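Local coordinates for protein alpha,alpha-trehalose-phosphate synthase (UDP-forming) (Burkholderia xenovorans, PDB 5HXA) that belongs to glycosyltransferase family 20, enzymes built on the two-domain GT-B fold, at residues 232-237 / 371-376. Sequence-based numbering, arbitrary orientation.
Sequences YPIGIY and DGMNLV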
ATOM      1  N   TYR A 232     -12.701 -18.678   4.023  1.00 15.75           N
ATOM      2  CA  TYR A 232     -13.009 -19.542   5.162  1.00 18.32           C
ATOM      3  C   TYR A 232     -12.383 -18.898   6.391  1.00 18.58           C
ATOM      4  O   TYR A 232     -11.256 -19.239   6.772  1.00 21.32           O
ATOM      5  CB  TYR A 232     -12.479 -20.962   4.970  1.00 16.89           C
ATOM      6  CG  TYR A 232     -12.770 -21.620   3.633  1.00 19.22           C
ATOM      7  CD1 TYR A 232     -12.048 -21.279   2.490  1.00 19.80           C
ATOM      8  CD2 TYR A 232     -13.733 -22.626   3.524  1.00 21.11           C
ATOM      9  CE1 TYR A 232     -12.302 -21.896   1.262  1.00 20.50           C
ATOM     10  CE2 TYR A 232     -13.982 -23.261   2.306  1.00 23.50           C
ATOM     11  CZ  TYR A 232     -13.259 -22.892   1.180  1.00 24.24           C
ATOM     12  OH  TYR A 232     -13.504 -23.522  -0.025  1.00 24.74           O
ATOM     13  N   PRO A 233     -13.079 -17.963   7.035  1.00 22.79           N
ATOM     14  CA  PRO A 233     -12.464 -17.238   8.160  1.00 23.39           C
ATOM     15  C   PRO A 233     -12.221 -18.178   9.331  1.00 22.10           C
ATOM     16  O   PRO A 233     -13.121 -18.902   9.764  1.00 19.32           O
ATOM     17  CB  PRO A 233     -13.494 -16.148   8.498  1.00 18.60           C
ATOM     18  CG  PRO A 233     -14.799 -16.680   7.984  1.00 21.72           C
ATOM     19  CD  PRO A 233     -14.455 -17.508   6.760  1.00 25.41           C
ATOM     20  N   ILE A 234     -10.987 -18.171   9.840  1.00 20.27           N
ATOM     21  CA  ILE A 234     -10.637 -19.108  10.899  1.00 22.09           C
ATOM     22  C   ILE A 234     -11.316 -18.682  12.196  1.00 23.13           C
ATOM     23  O   ILE A 234     -11.414 -17.488  12.517  1.00 21.93           O
ATOM     24  CB  ILE A 234      -9.105 -19.225  11.043  1.00 23.89           C
ATOM     25  CG1 ILE A 234      -8.739 -20.402  11.950  1.00 31.94           C
ATOM     26  CG2 ILE A 234      -8.488 -17.958  11.607  1.00 24.74           C
ATOM     27  CD1 ILE A 234      -7.246 -20.727  11.946  1.00 32.51           C
ATOM     28  N   GLY A 235     -11.840 -19.663  12.930  1.00 23.42           N
ATOM     29  CA  GLY A 235     -12.551 -19.410  14.159  1.00 20.17           C
ATOM     30  C   GLY A 235     -11.804 -19.915  15.380  1.00 22.95           C
ATOM     31  O   GLY A 235     -10.624 -20.269  15.329  1.00 23.01           O
ATOM     32  N   ILE A 236     -12.521 -19.928  16.501  1.00 19.55           N
ATOM     33  CA  ILE A 236     -12.024 -20.433  17.771  1.00 22.95           C
ATOM     34  C   ILE A 236     -13.057 -21.408  18.324  1.00 25.20           C
ATOM     35  O   ILE A 236     -14.077 -21.670  17.696  1.00 21.89           O
ATOM     36  CB  ILE A 236     -11.753 -19.302  18.787  1.00 22.85           C
ATOM     37  CG1 ILE A 236     -13.054 -18.575  19.139  1.00 17.15           C
ATOM     38  CG2 ILE A 236     -10.713 -18.322  18.245  1.00 20.94           C
ATOM     39  CD1 ILE A 236     -12.918 -17.639  20.340  1.00 22.37           C
ATOM     40  N   TYR A 237     -12.778 -21.945  19.515  1.00 20.48           N
ATOM     41  CA  TYR A 237     -13.766 -22.671  20.308  1.00 22.89           C
ATOM     42  C   TYR A 237     -14.162 -21.775  21.472  1.00 20.87           C
ATOM     43  O   TYR A 237     -13.544 -21.835  22.545  1.00 20.40           O
ATOM     44  CB  TYR A 237     -13.209 -24.006  20.807  1.00 29.11           C
ATOM     45  CG  TYR A 237     -12.982 -25.017  19.699  1.00 29.92           C
ATOM     46  CD1 TYR A 237     -14.048 -25.504  18.951  1.00 30.17           C
ATOM     47  CD2 TYR A 237     -11.704 -25.482  19.400  1.00 33.21           C
ATOM     48  CE1 TYR A 237     -13.852 -26.433  17.934  1.00 33.50           C
ATOM     49  CE2 TYR A 237     -11.496 -26.415  18.383  1.00 33.10           C
ATOM     50  CZ  TYR A 237     -12.574 -26.882  17.654  1.00 35.26           C
ATOM     51  OH  TYR A 237     -12.378 -27.800  16.648  1.00 41.26           O
ATOM     52  N   ASP A 371      -4.172  -7.223   9.476  1.00 19.03           N
ATOM     53  CA  ASP A 371      -4.112  -8.561  10.065  1.00 19.84           C
ATOM     54  C   ASP A 371      -5.027  -9.487   9.271  1.00 22.50           C
ATOM     55  O   ASP A 371      -6.181  -9.137   9.016  1.00 23.21           O
ATOM     56  CB  ASP A 371      -4.532  -8.524  11.542  1.00 17.73           C
ATOM     57  CG  ASP A 371      -3.954  -9.680  12.353  1.00 39.87           C
ATOM     58  OD1 ASP A 371      -3.920 -10.830  11.854  1.00 43.17           O
ATOM     59  OD2 ASP A 371      -3.555  -9.431  13.509  1.00 32.56           O
ATOM     60  N   GLY A 372      -4.510 -10.652   8.870  1.00 21.17           N
ATOM     61  CA  GLY A 372      -5.319 -11.572   8.076  1.00 22.17           C
ATOM     62  C   GLY A 372      -6.591 -11.991   8.794  1.00 23.64           C
ATOM     63  O   GLY A 372      -7.661 -12.100   8.187  1.00 21.64           O
ATOM     64  N   MET A 373      -6.492 -12.203  10.099  1.00 20.38           N
ATOM     65  CA  MET A 373      -7.605 -12.607  10.949  1.00 21.55           C
ATOM     66  C   MET A 373      -7.108 -12.621  12.376  1.00 34.99           C
ATOM     67  O   MET A 373      -6.500 -13.603  12.826  1.00 42.05           O
ATOM     68  CB  MET A 373      -8.141 -13.993  10.604  1.00 30.08           C
ATOM     69  CG  MET A 373      -9.203 -14.478  11.599  1.00 40.76           C
ATOM     70  SD  MET A 373     -10.745 -13.541  11.536  1.00 30.64           S
ATOM     71  CE  MET A 373     -11.159 -13.673   9.804  1.00 30.88           C
ATOM     72  N   ASN A 374      -7.324 -11.534  13.083  1.00 24.98           N
ATOM     73  CA  ASN A 374      -6.751 -11.441  14.417  1.00 30.99           C
ATOM     74  C   ASN A 374      -7.547 -12.335  15.377  1.00 26.35           C
ATOM     75  O   ASN A 374      -8.731 -12.094  15.636  1.00 22.92           O
ATOM     76  CB  ASN A 374      -6.740  -9.982  14.858  1.00 25.47           C
ATOM     77  CG  ASN A 374      -6.008  -9.788  16.138  1.00 31.20           C
ATOM     78  OD1 ASN A 374      -6.497 -10.193  17.189  1.00 25.79           O
ATOM     79  ND2 ASN A 374      -4.828  -9.164  16.075  1.00 24.00           N
ATOM     80  N   LEU A 375      -6.908 -13.393  15.885  1.00 27.36           N
ATOM     81  CA  LEU A 375      -7.581 -14.312  16.799  1.00 23.72           C
ATOM     82  C   LEU A 375      -7.610 -13.797  18.232  1.00 23.01           C
ATOM     83  O   LEU A 375      -8.458 -14.242  19.013  1.00 20.68           O
ATOM     84  CB  LEU A 375      -6.914 -15.692  16.748  1.00 22.98           C
ATOM     85  CG  LEU A 375      -7.174 -16.443  15.433  1.00 27.33           C
ATOM     86  CD1 LEU A 375      -6.471 -17.787  15.410  1.00 31.17           C
ATOM     87  CD2 LEU A 375      -8.666 -16.619  15.224  1.00 32.33           C
ATOM     88  N   VAL A 376      -6.705 -12.877  18.588  1.00 19.63           N
ATOM     89  CA  VAL A 376      -6.714 -12.279  19.922  1.00 18.81           C
ATOM     90  C   VAL A 376      -8.051 -11.594  20.193  1.00 19.37           C
ATOM     91  O   VAL A 376      -8.568 -11.645  21.314  1.00 20.60           O
ATOM     92  CB  VAL A 376      -5.519 -11.313  20.083  1.00 21.08           C
ATOM     93  CG1 VAL A 376      -5.722 -10.358  21.268  1.00 18.83           C
ATOM     94  CG2 VAL A 376      -4.224 -12.101  20.285  1.00 25.66           C
TER
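Met373 reaches over to Pro233 and Ile234 of the linker 232-237, while Asp371, two residues earlier, stays on the far side and ties its own loop together. Asp371 OD2 accepts a hydrogen bond from Asn374 ND2 (2.9 Å), the nitrogen lying above the carboxylate plane, about 45° out of it, and the same oxygen forms a salt bridge with Lys277. Met373 leaves its backbone with CG anti to N (chi1 174°), and CG lies 3.6 Å from Ile234 CG2. Bends at chi2 and chi3 then carry Met373 CE to within 3.6 Å of Pro233 CB, so that one side chain touches two consecutive residues of the linker. The linker follows strand 225-231 of one sheet, whereas 371-376 follows strand 363-366 of the other; the contact thus bridges the two Rossmann-like halves of the GT-B fold. Asn374 points away from the linker and serves as N-cap of helix 375-382, its OD1 bonded to Ala377 N. In the first turn, Leu375 directs CD2 between two isoleucines, 3.9 Å from Ile234 CG2 and 4.0 Å from Ile236 CG2. Its side chain is crossed nearly perpendicularly by that of Ile234, whereas that of Ile236 runs alongside it, pointing the other way. No hydrogen bond joins the two segments directly; a turn further along the helix, Lys378 NZ donates to the carbonyl oxygen of Ile234.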